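Local coordinates for protein ceramide very long chain fatty acid hydroxylase SCS7 (Saccharomyces cerevisiae, PDB 4ZR1) that hydroxylates the very long chain fatty acids of sphingolipids, probably at C-2 of the ceramide acyl chain, with two metal ions that likely form its catalytic centre, at residues G175-L180 with F234-K239; A89-N94 with K184-M189; Q77-R82 with K257-G262. All coordinates share one frame; numbering follows the deposited sequence.

Interaction 1 of 3, residues G175-L180 with F234-K239. With ZN (zinc ion), chain C; ZN (zinc ion), chain D; BOG (octyl beta-D-glucopyranoside), chain G; BOG (octyl beta-D-glucopyranoside), chain E.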
loop_
_atom_site.group_PDB
_atom_site.type_symbol
_atom_site.label_atom_id
_atom_site.label_comp_id
_atom_site.label_asym_id
_atom_site.label_seq_id
_atom_site.Cartn_x
_atom_site.Cartn_y
_atom_site.Cartn_z
ATOM N N GLY A 175 -1.119 6.851 0.438
ATOM C CA GLY A 175 -2.351 7.619 0.479
ATOM C C GLY A 175 -3.200 7.453 -0.769
ATOM O O GLY A 175 -4.411 7.246 -0.680
ATOM N N CYS A 176 -2.560 7.533 -1.933
ATOM C CA CYS A 176 -3.253 7.401 -3.212
ATOM C C CYS A 176 -3.998 6.070 -3.304
ATOM O O CYS A 176 -5.113 5.980 -3.827
ATOM C CB CYS A 176 -2.259 7.520 -4.369
ATOM S SG CYS A 176 -3.035 7.550 -5.993
ATOM N N HIS A 177 -3.377 5.030 -2.780
ATOM C CA HIS A 177 -3.971 3.718 -2.860
ATOM C C HIS A 177 -5.244 3.649 -1.996
ATOM O O HIS A 177 -6.227 3.009 -2.372
ATOM C CB HIS A 177 -2.951 2.658 -2.447
ATOM C CG HIS A 177 -3.528 1.282 -2.377
ATOM N ND1 HIS A 177 -4.110 0.668 -3.463
ATOM C CD2 HIS A 177 -3.655 0.420 -1.342
ATOM C CE1 HIS A 177 -4.555 -0.522 -3.105
ATOM N NE2 HIS A 177 -4.291 -0.696 -1.825
ATOM N N HIS A 178 -5.235 4.324 -0.850
ATOM C CA HIS A 178 -6.435 4.416 -0.022
ATOM C C HIS A 178 -7.461 5.340 -0.659
ATOM O O HIS A 178 -8.665 5.117 -0.570
ATOM C CB HIS A 178 -6.088 4.908 1.380
ATOM C CG HIS A 178 -5.738 3.807 2.330
ATOM N ND1 HIS A 178 -6.599 3.365 3.310
ATOM C CD2 HIS A 178 -4.622 3.045 2.438
ATOM C CE1 HIS A 178 -6.027 2.386 3.988
ATOM N NE2 HIS A 178 -4.832 2.168 3.474
ATOM N N TYR A 179 -6.971 6.387 -1.304
ATOM C CA TYR A 179 -7.836 7.298 -2.011
ATOM C C TYR A 179 -8.486 6.571 -3.188
ATOM O O TYR A 179 -9.686 6.729 -3.423
ATOM C CB TYR A 179 -7.042 8.527 -2.463
ATOM C CG TYR A 179 -7.875 9.665 -3.001
ATOM C CD1 TYR A 179 -8.833 10.292 -2.210
ATOM C CD2 TYR A 179 -7.671 10.148 -4.288
ATOM C CE1 TYR A 179 -9.589 11.348 -2.699
ATOM C CE2 TYR A 179 -8.423 11.203 -4.790
ATOM C CZ TYR A 179 -9.379 11.799 -3.995
ATOM O OH TYR A 179 -10.122 12.846 -4.503
ATOM N N LEU A 180 -7.710 5.755 -3.908
ATOM C CA LEU A 180 -8.252 5.024 -5.058
ATOM C C LEU A 180 -7.899 3.530 -5.117
ATOM O O LEU A 180 -7.150 3.096 -5.996
ATOM C CB LEU A 180 -7.809 5.693 -6.353
ATOM C CG LEU A 180 -8.294 7.134 -6.561
ATOM C CD1 LEU A 180 -7.123 8.047 -6.863
ATOM C CD2 LEU A 180 -9.326 7.188 -7.669
ATOM N N PHE A 234 -3.976 -8.935 -5.869
ATOM C CA PHE A 234 -5.054 -9.858 -6.192
ATOM C C PHE A 234 -6.089 -9.908 -5.080
ATOM O O PHE A 234 -7.206 -10.385 -5.278
ATOM C CB PHE A 234 -4.488 -11.243 -6.524
ATOM C CG PHE A 234 -3.737 -11.271 -7.832
ATOM C CD1 PHE A 234 -4.397 -11.003 -9.028
ATOM C CD2 PHE A 234 -2.377 -11.526 -7.868
ATOM C CE1 PHE A 234 -3.714 -10.998 -10.235
ATOM C CE2 PHE A 234 -1.686 -11.524 -9.072
ATOM C CZ PHE A 234 -2.355 -11.262 -10.254
ATOM N N LEU A 235 -5.735 -9.358 -3.927
ATOM C CA LEU A 235 -6.715 -9.133 -2.878
ATOM C C LEU A 235 -7.779 -8.120 -3.316
ATOM O O LEU A 235 -8.942 -8.237 -2.942
ATOM C CB LEU A 235 -6.032 -8.650 -1.603
ATOM C CG LEU A 235 -5.210 -9.655 -0.805
ATOM C CD1 LEU A 235 -4.821 -9.012 0.516
ATOM C CD2 LEU A 235 -5.999 -10.939 -0.572
ATOM N N HIS A 236 -7.380 -7.125 -4.104
ATOM C CA HIS A 236 -8.316 -6.104 -4.579
ATOM C C HIS A 236 -9.027 -6.505 -5.866
ATOM O O HIS A 236 -10.229 -6.276 -6.022
ATOM C CB HIS A 236 -7.594 -4.771 -4.823
ATOM C CG HIS A 236 -7.255 -4.032 -3.570
ATOM N ND1 HIS A 236 -8.166 -3.244 -2.907
ATOM C CD2 HIS A 236 -6.103 -3.962 -2.862
ATOM C CE1 HIS A 236 -7.593 -2.724 -1.836
ATOM N NE2 HIS A 236 -6.341 -3.141 -1.787
ATOM N N HIS A 237 -8.276 -7.098 -6.788
ATOM C CA HIS A 237 -8.751 -7.267 -8.150
ATOM C C HIS A 237 -8.996 -8.714 -8.582
ATOM O O HIS A 237 -8.750 -9.076 -9.734
ATOM C CB HIS A 237 -7.759 -6.595 -9.101
ATOM C CG HIS A 237 -7.711 -5.108 -8.954
ATOM N ND1 HIS A 237 -6.618 -4.440 -8.448
ATOM C CD2 HIS A 237 -8.642 -4.159 -9.220
ATOM C CE1 HIS A 237 -6.867 -3.142 -8.428
ATOM N NE2 HIS A 237 -8.089 -2.946 -8.892
ATOM N N SER A 238 -9.513 -9.538 -7.678
ATOM C CA SER A 238 -9.670 -10.949 -8.000
ATOM C C SER A 238 -10.555 -11.735 -7.042
ATOM O O SER A 238 -10.487 -11.548 -5.828
ATOM C CB SER A 238 -8.297 -11.617 -8.053
ATOM O OG SER A 238 -8.437 -13.022 -8.090
ATOM N N LYS A 239 -11.380 -12.619 -7.598
ATOM C CA LYS A 239 -12.040 -13.642 -6.794
ATOM C C LYS A 239 -11.015 -14.749 -6.544
ATOM O O LYS A 239 -10.615 -15.478 -7.447
ATOM C CB LYS A 239 -13.313 -14.172 -7.477
ATOM C CG LYS A 239 -13.127 -14.812 -8.851
ATOM C CD LYS A 239 -14.345 -15.637 -9.238
ATOM C CE LYS A 239 -13.999 -17.120 -9.313
ATOM N NZ LYS A 239 -15.206 -17.986 -9.440
HETATM ZN ZN ZN C . -4.931 -2.376 -0.448
HETATM ZN ZN ZN D . -3.075 1.001 4.416
HETATM C C1 BOG G . -6.356 -15.809 -9.993
HETATM O O1 BOG G . -5.499 -15.085 -9.143
HETATM C C2 BOG G . -7.668 -15.069 -10.105
HETATM O O2 BOG G . -8.264 -15.019 -8.833
HETATM C C3 BOG G . -8.605 -15.780 -11.052
HETATM O O3 BOG G . -9.714 -14.951 -11.310
HETATM C C4 BOG G . -7.891 -16.112 -12.343
HETATM O O4 BOG G . -8.692 -16.989 -13.100
HETATM C C5 BOG G . -6.583 -16.795 -12.018
HETATM O O5 BOG G . -5.776 -15.916 -11.272
HETATM C C6 BOG G . -5.872 -17.200 -13.292
HETATM O O6 BOG G . -6.158 -16.274 -14.317
HETATM C "C1'" BOG G . -5.162 -15.722 -7.932
HETATM C "C2'" BOG G . -3.827 -15.186 -7.463
HETATM C "C3'" BOG G . -3.492 -15.714 -6.085
HETATM C "C4'" BOG G . -1.989 -15.772 -5.918
HETATM C "C5'" BOG G . -1.420 -14.375 -5.815
HETATM C "C6'" BOG G . -0.471 -14.322 -4.637
HETATM C "C7'" BOG G . 0.915 -14.768 -5.053
HETATM C "C8'" BOG G . 1.852 -14.572 -3.883
HETATM C C1 BOG E . 2.189 3.868 -4.888
HETATM O O1 BOG E . 2.175 4.324 -6.224
HETATM C C2 BOG E . 0.993 2.971 -4.674
HETATM O O2 BOG E . -0.158 3.779 -4.749
HETATM C C3 BOG E . 1.029 2.366 -3.289
HETATM O O3 BOG E . 0.060 1.357 -3.115
HETATM C C4 BOG E . 2.385 1.823 -2.957
HETATM O O4 BOG E . 2.386 1.515 -1.583
HETATM C C5 BOG E . 3.425 2.875 -3.235
HETATM O O5 BOG E . 3.391 3.185 -4.611
HETATM C C6 BOG E . 4.766 2.312 -2.788
HETATM O O6 BOG E . 5.848 2.834 -3.527
HETATM C "C1'" BOG E . 2.409 5.709 -6.381
HETATM C "C2'" BOG E . 2.355 6.108 -7.841
HETATM C "C3'" BOG E . 3.202 7.351 -8.031
HETATM C "C4'" BOG E . 4.296 7.138 -9.061
HETATM C "C5'" BOG E . 5.545 7.908 -8.672
HETATM C "C6'" BOG E . 6.456 8.049 -9.868
HETATM C "C7'" BOG E . 7.776 8.655 -9.447
HETATM C "C8'" BOG E . 7.609 10.147 -9.272
#

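Interaction 2 of 3, residues A89-N94 with K184-M189. With BOG (octyl beta-D-glucopyranoside), chain E.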
loop_
_atom_site.group_PDB
_atom_site.type_symbol
_atom_site.label_atom_id
_atom_site.label_comp_id
_atom_site.label_asym_id
_atom_site.label_seq_id
_atom_site.Cartn_x
_atom_site.Cartn_y
_atom_site.Cartn_z
ATOM N N ALA A 89 -7.001 7.958 -12.669
ATOM C CA ALA A 89 -6.939 9.407 -12.420
ATOM C C ALA A 89 -5.562 9.991 -12.718
ATOM O O ALA A 89 -4.541 9.355 -12.483
ATOM C CB ALA A 89 -7.325 9.715 -10.978
ATOM N N PRO A 90 -5.531 11.212 -13.254
ATOM C CA PRO A 90 -4.241 11.830 -13.570
ATOM C C PRO A 90 -3.518 12.335 -12.321
ATOM O O PRO A 90 -4.136 12.977 -11.471
ATOM C CB PRO A 90 -4.636 12.991 -14.482
ATOM C CG PRO A 90 -6.023 13.368 -14.011
ATOM C CD PRO A 90 -6.674 12.074 -13.617
ATOM N N LEU A 91 -2.226 12.041 -12.203
ATOM C CA LEU A 91 -1.438 12.580 -11.099
ATOM C C LEU A 91 -0.675 13.821 -11.553
ATOM O O LEU A 91 -0.589 14.803 -10.818
ATOM C CB LEU A 91 -0.469 11.528 -10.528
ATOM C CG LEU A 91 -1.108 10.284 -9.897
ATOM C CD1 LEU A 91 -0.113 9.508 -9.050
ATOM C CD2 LEU A 91 -2.311 10.646 -9.078
ATOM N N PHE A 92 -0.125 13.764 -12.766
ATOM C CA PHE A 92 0.592 14.889 -13.363
ATOM C C PHE A 92 -0.193 15.493 -14.518
ATOM O O PHE A 92 -0.238 16.715 -14.678
ATOM C CB PHE A 92 1.966 14.463 -13.882
ATOM C CG PHE A 92 2.961 14.148 -12.812
ATOM C CD1 PHE A 92 3.646 15.164 -12.162
ATOM C CD2 PHE A 92 3.253 12.831 -12.487
ATOM C CE1 PHE A 92 4.586 14.872 -11.189
ATOM C CE2 PHE A 92 4.191 12.531 -11.514
ATOM C CZ PHE A 92 4.857 13.548 -10.867
ATOM N N GLY A 93 -0.769 14.627 -15.350
ATOM C CA GLY A 93 -1.532 15.065 -16.507
ATOM C C GLY A 93 -0.671 15.409 -17.712
ATOM O O GLY A 93 -1.179 15.647 -18.806
ATOM N N ASN A 94 0.639 15.443 -17.510
ATOM C CA ASN A 94 1.580 15.707 -18.587
ATOM C C ASN A 94 2.323 14.437 -19.006
ATOM O O ASN A 94 1.828 13.330 -18.820
ATOM C CB ASN A 94 2.578 16.783 -18.165
ATOM C CG ASN A 94 3.268 16.445 -16.871
ATOM O OD1 ASN A 94 3.690 15.314 -16.662
ATOM N ND2 ASN A 94 3.369 17.414 -15.980
ATOM N N LYS A 184 -6.283 -0.084 -10.814
ATOM C CA LYS A 184 -5.428 -1.248 -11.044
ATOM C C LYS A 184 -3.981 -0.892 -11.416
ATOM O O LYS A 184 -3.101 -1.750 -11.384
ATOM C CB LYS A 184 -6.044 -2.152 -12.118
ATOM C CG LYS A 184 -6.173 -1.520 -13.492
ATOM C CD LYS A 184 -6.913 -2.444 -14.464
ATOM C CE LYS A 184 -7.122 -1.777 -15.824
ATOM N NZ LYS A 184 -7.859 -2.639 -16.789
ATOM N N TYR A 185 -3.711 0.371 -11.725
ATOM C CA TYR A 185 -2.339 0.739 -12.054
ATOM C C TYR A 185 -1.664 1.579 -10.981
ATOM O O TYR A 185 -0.545 2.032 -11.177
ATOM C CB TYR A 185 -2.283 1.478 -13.383
ATOM C CG TYR A 185 -2.633 0.614 -14.576
ATOM C CD1 TYR A 185 -1.691 -0.221 -15.161
ATOM C CD2 TYR A 185 -3.896 0.659 -15.132
ATOM C CE1 TYR A 185 -2.011 -0.993 -16.256
ATOM C CE2 TYR A 185 -4.221 -0.109 -16.221
ATOM C CZ TYR A 185 -3.282 -0.931 -16.784
ATOM O OH TYR A 185 -3.634 -1.693 -17.876
ATOM N N ARG A 186 -2.324 1.764 -9.844
ATOM C CA ARG A 186 -1.720 2.494 -8.737
ATOM C C ARG A 186 -1.774 1.700 -7.446
ATOM O O ARG A 186 -1.972 2.263 -6.371
ATOM C CB ARG A 186 -2.415 3.843 -8.529
ATOM C CG ARG A 186 -1.820 4.982 -9.335
ATOM C CD ARG A 186 -2.155 4.847 -10.801
ATOM N NE ARG A 186 -1.696 6.012 -11.545
ATOM C CZ ARG A 186 -2.466 7.050 -11.861
ATOM N NH1 ARG A 186 -3.754 7.073 -11.515
ATOM N NH2 ARG A 186 -1.944 8.068 -12.531
ATOM N N LEU A 187 -1.607 0.388 -7.552
ATOM C CA LEU A 187 -1.616 -0.467 -6.380
ATOM C C LEU A 187 -0.196 -0.934 -6.072
ATOM O O LEU A 187 0.355 -0.602 -5.022
ATOM C CB LEU A 187 -2.569 -1.651 -6.588
ATOM C CG LEU A 187 -2.892 -2.566 -5.405
ATOM C CD1 LEU A 187 -4.193 -3.328 -5.632
ATOM C CD2 LEU A 187 -1.759 -3.550 -5.180
ATOM N N VAL A 188 0.403 -1.707 -6.973
ATOM C CA VAL A 188 1.745 -2.192 -6.698
ATOM C C VAL A 188 2.727 -1.041 -6.782
ATOM O O VAL A 188 2.414 0.025 -7.303
ATOM C CB VAL A 188 2.182 -3.314 -7.644
ATOM C CG1 VAL A 188 1.121 -4.431 -7.672
ATOM C CG2 VAL A 188 2.464 -2.772 -9.025
ATOM N N MET A 189 3.912 -1.261 -6.237
ATOM C CA MET A 189 4.904 -0.213 -6.132
ATOM C C MET A 189 5.622 -0.057 -7.447
ATOM O O MET A 189 6.015 -1.036 -8.067
ATOM C CB MET A 189 5.914 -0.525 -5.036
ATOM C CG MET A 189 5.295 -0.807 -3.689
ATOM S SD MET A 189 6.592 -1.000 -2.465
ATOM C CE MET A 189 7.653 0.334 -2.978
HETATM C C1 BOG E . 2.189 3.868 -4.888
HETATM O O1 BOG E . 2.175 4.324 -6.224
HETATM C C2 BOG E . 0.993 2.971 -4.674
HETATM O O2 BOG E . -0.158 3.779 -4.749
HETATM C C3 BOG E . 1.029 2.366 -3.289
HETATM O O3 BOG E . 0.060 1.357 -3.115
HETATM C C4 BOG E . 2.385 1.823 -2.957
HETATM O O4 BOG E . 2.386 1.515 -1.583
HETATM C C5 BOG E . 3.425 2.875 -3.235
HETATM O O5 BOG E . 3.391 3.185 -4.611
HETATM C C6 BOG E . 4.766 2.312 -2.788
HETATM O O6 BOG E . 5.848 2.834 -3.527
HETATM C "C1'" BOG E . 2.409 5.709 -6.381
HETATM C "C2'" BOG E . 2.355 6.108 -7.841
HETATM C "C3'" BOG E . 3.202 7.351 -8.031
HETATM C "C4'" BOG E . 4.296 7.138 -9.061
HETATM C "C5'" BOG E . 5.545 7.908 -8.672
HETATM C "C6'" BOG E . 6.456 8.049 -9.868
HETATM C "C7'" BOG E . 7.776 8.655 -9.447
HETATM C "C8'" BOG E . 7.609 10.147 -9.272
#

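Interaction 3 of 3, residues Q77-R82 with K257-G262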
loop_
_atom_site.group_PDB
_atom_site.type_symbol
_atom_site.label_atom_id
_atom_site.label_comp_id
_atom_site.label_asym_id
_atom_site.label_seq_id
_atom_site.Cartn_x
_atom_site.Cartn_y
_atom_site.Cartn_z
ATOM N N GLN A 77 -9.385 12.791 4.742
ATOM C CA GLN A 77 -10.035 12.796 3.446
ATOM C C GLN A 77 -9.414 11.805 2.465
ATOM O O GLN A 77 -10.124 11.193 1.667
ATOM C CB GLN A 77 -10.006 14.210 2.874
ATOM C CG GLN A 77 -11.271 14.601 2.156
ATOM C CD GLN A 77 -12.471 14.629 3.048
ATOM O OE1 GLN A 77 -12.375 14.926 4.240
ATOM N NE2 GLN A 77 -13.620 14.298 2.481
ATOM N N ILE A 78 -8.093 11.651 2.535
ATOM C CA ILE A 78 -7.355 10.769 1.627
ATOM C C ILE A 78 -7.682 9.288 1.854
ATOM O O ILE A 78 -7.542 8.475 0.938
ATOM C CB ILE A 78 -5.825 10.965 1.769
ATOM C CG1 ILE A 78 -5.091 10.473 0.523
ATOM C CG2 ILE A 78 -5.290 10.251 3.012
ATOM C CD1 ILE A 78 -5.370 11.285 -0.713
ATOM N N HIS A 79 -8.119 8.944 3.070
ATOM C CA HIS A 79 -8.452 7.561 3.408
ATOM C C HIS A 79 -9.945 7.271 3.236
ATOM O O HIS A 79 -10.409 6.168 3.514
ATOM C CB HIS A 79 -8.022 7.231 4.842
ATOM C CG HIS A 79 -6.547 7.344 5.075
ATOM N ND1 HIS A 79 -5.977 8.417 5.724
ATOM C CD2 HIS A 79 -5.523 6.521 4.741
ATOM C CE1 HIS A 79 -4.667 8.252 5.781
ATOM N NE2 HIS A 79 -4.364 7.113 5.187
ATOM N N ARG A 80 -10.705 8.257 2.778
ATOM C CA ARG A 80 -12.089 7.993 2.418
ATOM C C ARG A 80 -12.132 7.793 0.910
ATOM O O ARG A 80 -11.932 8.736 0.150
ATOM C CB ARG A 80 -12.995 9.122 2.893
ATOM C CG ARG A 80 -12.949 9.282 4.412
ATOM C CD ARG A 80 -13.826 10.405 4.911
ATOM N NE ARG A 80 -15.224 10.181 4.570
ATOM C CZ ARG A 80 -16.218 10.962 4.973
ATOM N NH1 ARG A 80 -17.468 10.692 4.614
ATOM N NH2 ARG A 80 -15.956 12.012 5.740
ATOM N N PRO A 81 -12.350 6.539 0.477
ATOM C CA PRO A 81 -12.067 6.145 -0.909
ATOM C C PRO A 81 -13.003 6.729 -1.962
ATOM O O PRO A 81 -14.182 6.967 -1.717
ATOM C CB PRO A 81 -12.197 4.612 -0.870
ATOM C CG PRO A 81 -13.068 4.328 0.314
ATOM C CD PRO A 81 -12.731 5.387 1.316
ATOM N N ARG A 82 -12.449 6.957 -3.145
ATOM C CA ARG A 82 -13.245 7.304 -4.305
ATOM C C ARG A 82 -12.916 6.300 -5.406
ATOM O O ARG A 82 -12.104 5.398 -5.205
ATOM C CB ARG A 82 -12.958 8.736 -4.771
ATOM C CG ARG A 82 -12.357 9.645 -3.713
ATOM C CD ARG A 82 -13.377 10.150 -2.706
ATOM N NE ARG A 82 -12.726 10.896 -1.632
ATOM C CZ ARG A 82 -13.197 12.028 -1.125
ATOM N NH1 ARG A 82 -12.546 12.651 -0.154
ATOM N NH2 ARG A 82 -14.320 12.542 -1.601
ATOM N N LYS A 257 -13.287 0.021 6.397
ATOM C CA LYS A 257 -13.842 -0.059 7.746
ATOM C C LYS A 257 -12.935 0.581 8.799
ATOM O O LYS A 257 -13.377 1.436 9.576
ATOM C CB LYS A 257 -14.116 -1.516 8.113
ATOM C CG LYS A 257 -14.703 -1.715 9.495
ATOM C CD LYS A 257 -15.094 -3.166 9.698
ATOM C CE LYS A 257 -15.754 -3.398 11.045
ATOM N NZ LYS A 257 -16.145 -4.829 11.191
ATOM N N ASN A 258 -11.670 0.167 8.818
ATOM C CA ASN A 258 -10.712 0.667 9.800
ATOM C C ASN A 258 -9.273 0.566 9.289
ATOM O O ASN A 258 -8.763 -0.537 9.086
ATOM C CB ASN A 258 -10.860 -0.110 11.120
ATOM C CG ASN A 258 -10.212 0.599 12.303
ATOM O OD1 ASN A 258 -9.120 1.157 12.192
ATOM N ND2 ASN A 258 -10.894 0.581 13.445
ATOM N N TYR A 259 -8.625 1.715 9.088
ATOM C CA TYR A 259 -7.230 1.743 8.651
ATOM C C TYR A 259 -6.285 2.065 9.812
ATOM O O TYR A 259 -5.135 2.455 9.598
ATOM C CB TYR A 259 -7.031 2.748 7.502
ATOM C CG TYR A 259 -7.332 4.205 7.822
ATOM C CD1 TYR A 259 -8.628 4.702 7.761
ATOM C CD2 TYR A 259 -6.311 5.092 8.144
ATOM C CE1 TYR A 259 -8.903 6.029 8.045
ATOM C CE2 TYR A 259 -6.572 6.424 8.417
ATOM C CZ TYR A 259 -7.869 6.885 8.369
ATOM O OH TYR A 259 -8.127 8.207 8.649
ATOM N N GLN A 260 -6.777 1.908 11.039
ATOM C CA GLN A 260 -5.915 1.953 12.218
ATOM C C GLN A 260 -5.546 0.526 12.626
ATOM O O GLN A 260 -4.779 0.313 13.570
ATOM C CB GLN A 260 -6.586 2.689 13.379
ATOM C CG GLN A 260 -6.541 4.197 13.263
ATOM C CD GLN A 260 -7.556 4.744 12.280
ATOM O OE1 GLN A 260 -8.736 4.384 12.306
ATOM N NE2 GLN A 260 -7.092 5.601 11.385
ATOM N N LEU A 261 -6.102 -0.439 11.895
ATOM C CA LEU A 261 -5.849 -1.856 12.124
ATOM C C LEU A 261 -5.632 -2.596 10.801
ATOM O O LEU A 261 -5.776 -2.012 9.725
ATOM C CB LEU A 261 -7.017 -2.482 12.879
ATOM C CG LEU A 261 -7.405 -1.857 14.214
ATOM C CD1 LEU A 261 -8.718 -2.442 14.673
ATOM C CD2 LEU A 261 -6.320 -2.078 15.259
ATOM N N GLY A 262 -5.290 -3.883 10.891
ATOM C CA GLY A 262 -5.172 -4.744 9.724
ATOM C C GLY A 262 -3.995 -4.414 8.821
ATOM O O GLY A 262 -4.127 -4.411 7.589
#

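Interaction 1 of 3, residues G175-L180 with F234-K239
His177 and His236 reach one zinc ion by different torsions. In His177, CG stands anti to the backbone N (chi1 175°), while in His236 it stands anti to the carbonyl carbon and beside the backbone N (chi1 -75°), which turns the two imidazoles toward each other from opposite directions. The result illustrates how histidine boxes build a dinuclear metal centre in the sterol desaturase family: helix 164-179, in its final turns, and helix 211-236, where it leaves the membrane, each supply ligands, although their backbones stay well apart. The ion (chain C) takes NE2 of His177 at 2.3 Å and NE2 of His236 at 2.1 Å. Sharing a metal explains why these two NE2 atoms lie 3.2 Å apart without a hydrogen bond. Round the shared ion the rings meet as an offset edge-to-face pair, the edge of His177 directed at the face of His236, with the planes at 87° and the centroids 4.8 Å apart. His232, His251 and His255 complete the five-histidine shell.

Adjacent residues serve different ions: the NE2 of His178 binds the second zinc (chain D) at 2.3 Å, together with His150, His155, His174 and His254. The two ions are likely the catalytic dimetal centre. Just beyond these ligands the helix stops, since Leu180 is the first residue to leave helical geometry, although its N still bonds back to Cys176 O. Detergent touches each segment. One octyl glucoside (chain E) has its sugar against His177, whereas the alkyl tail of another (chain G) runs past Phe234, its C5' lying 3.6 Å from CD2 of that ring.

Interaction 2 of 3, residues A89-N94 with K184-M189
The carbonyl oxygen of Ala89 is gripped by two nitrogens of one guanidinium, Arg186 NH1 at 2.6 Å and Arg186 NH2 at 2.9 Å. Such a two-pronged, end-on hold on a single backbone atom shows how an arginine can fasten one irregular loop to another. The NH1 bond meets a lone pair in the carbonyl plane; NH2 approaches nearly in line with the C=O bond, though this second bond is more bent at its hydrogen (134°, against 151° for NH1). The acceptor itself lies in the guanidinium plane. Over one face of the flat group sits Leu91, its CG 3.5 Å from Arg186 NH2.

Asp183 and Glu97 form salt bridges to NH1 and NH2, and Thr100 O takes NE, so the buried charge is well met. With a leucine here, Ala89 O would probably lose both its donors from this side chain and the two carboxylates their shared counter-charge. The backbone of 184-189 meanwhile accepts from a detergent sugar (chain E), whose O3 donates to Leu187 O over 2.7 Å.

The contact probably lies on the cytoplasmic side: Ala89 and Leu91 pack on helix 60-65, Leu91 also on helix 164-179, and Leu187 to Met189 lie against helix 211-236.

Interaction 3 of 3, residues Q77-R82 with K257-G262
His79 and Tyr259 meet by ring stacking, an example of an aromatic second shell behind a metal site. The two planes lie 16° from parallel in an offset stack with centroids 4.1 Å apart, and Tyr259 CE2 sits over the imidazole, 3.4 Å from His79 ND1. With CG between its backbone N and carbonyl carbon (chi1 62°), Tyr259 lays one ring face against the imidazole, the two side chains crossing at about a right angle.

A CH-pi contact accompanies the stack: His79 CB lies over the tyrosine face, 3.7 Å from the centroid of the Tyr259 ring. On the other side of the imidazole Ile78 CG2 covers its rim, leaving the histidine flanked on both faces.

Hydrogen bonding fixes the rotation of the His79 ring, because ND1 gives its proton to Val75 O one turn back in helix 71-78. The ring also meets two ligands of the second zinc ion (chain D), His178 edge-to-face and His155 at a shallow angle, while Tyr259 touches a third, His254. The stack thus lies directly behind ligands of that ion, consistent with a second-shell position.

Local turns shape the two backbones. Arg80 N bonds to Gln77 O where the helix ends, and in 257-262 an Asx turn brings Gln260 N to Asn258 OD1 at 2.7 Å.

How the interactions relate
From the N terminus, residues 77-82 open the longest loop, which interaction 3 closes at 257-262, just past helix 242-256. Both other contacts fall within that span. Residues 89-94 come next and wait for 184-189, so interaction 2 encloses helices 106-125, 128-154 and 164-179. Before that loop shuts, 175-180 has begun interaction 1, completed at 234-239, at the end of helix 211-236; interactions 1 and 2 therefore cross. Leu187 links these two by packing on both His177 and His236. Interaction 1 also adjoins interaction 3, where Tyr179 O probably accepts from Arg82 N. Interactions 2 and 3 do not touch: one ties two loops beside the zinc centre, the other joins the N-terminal region to the loop beyond helix 242-256.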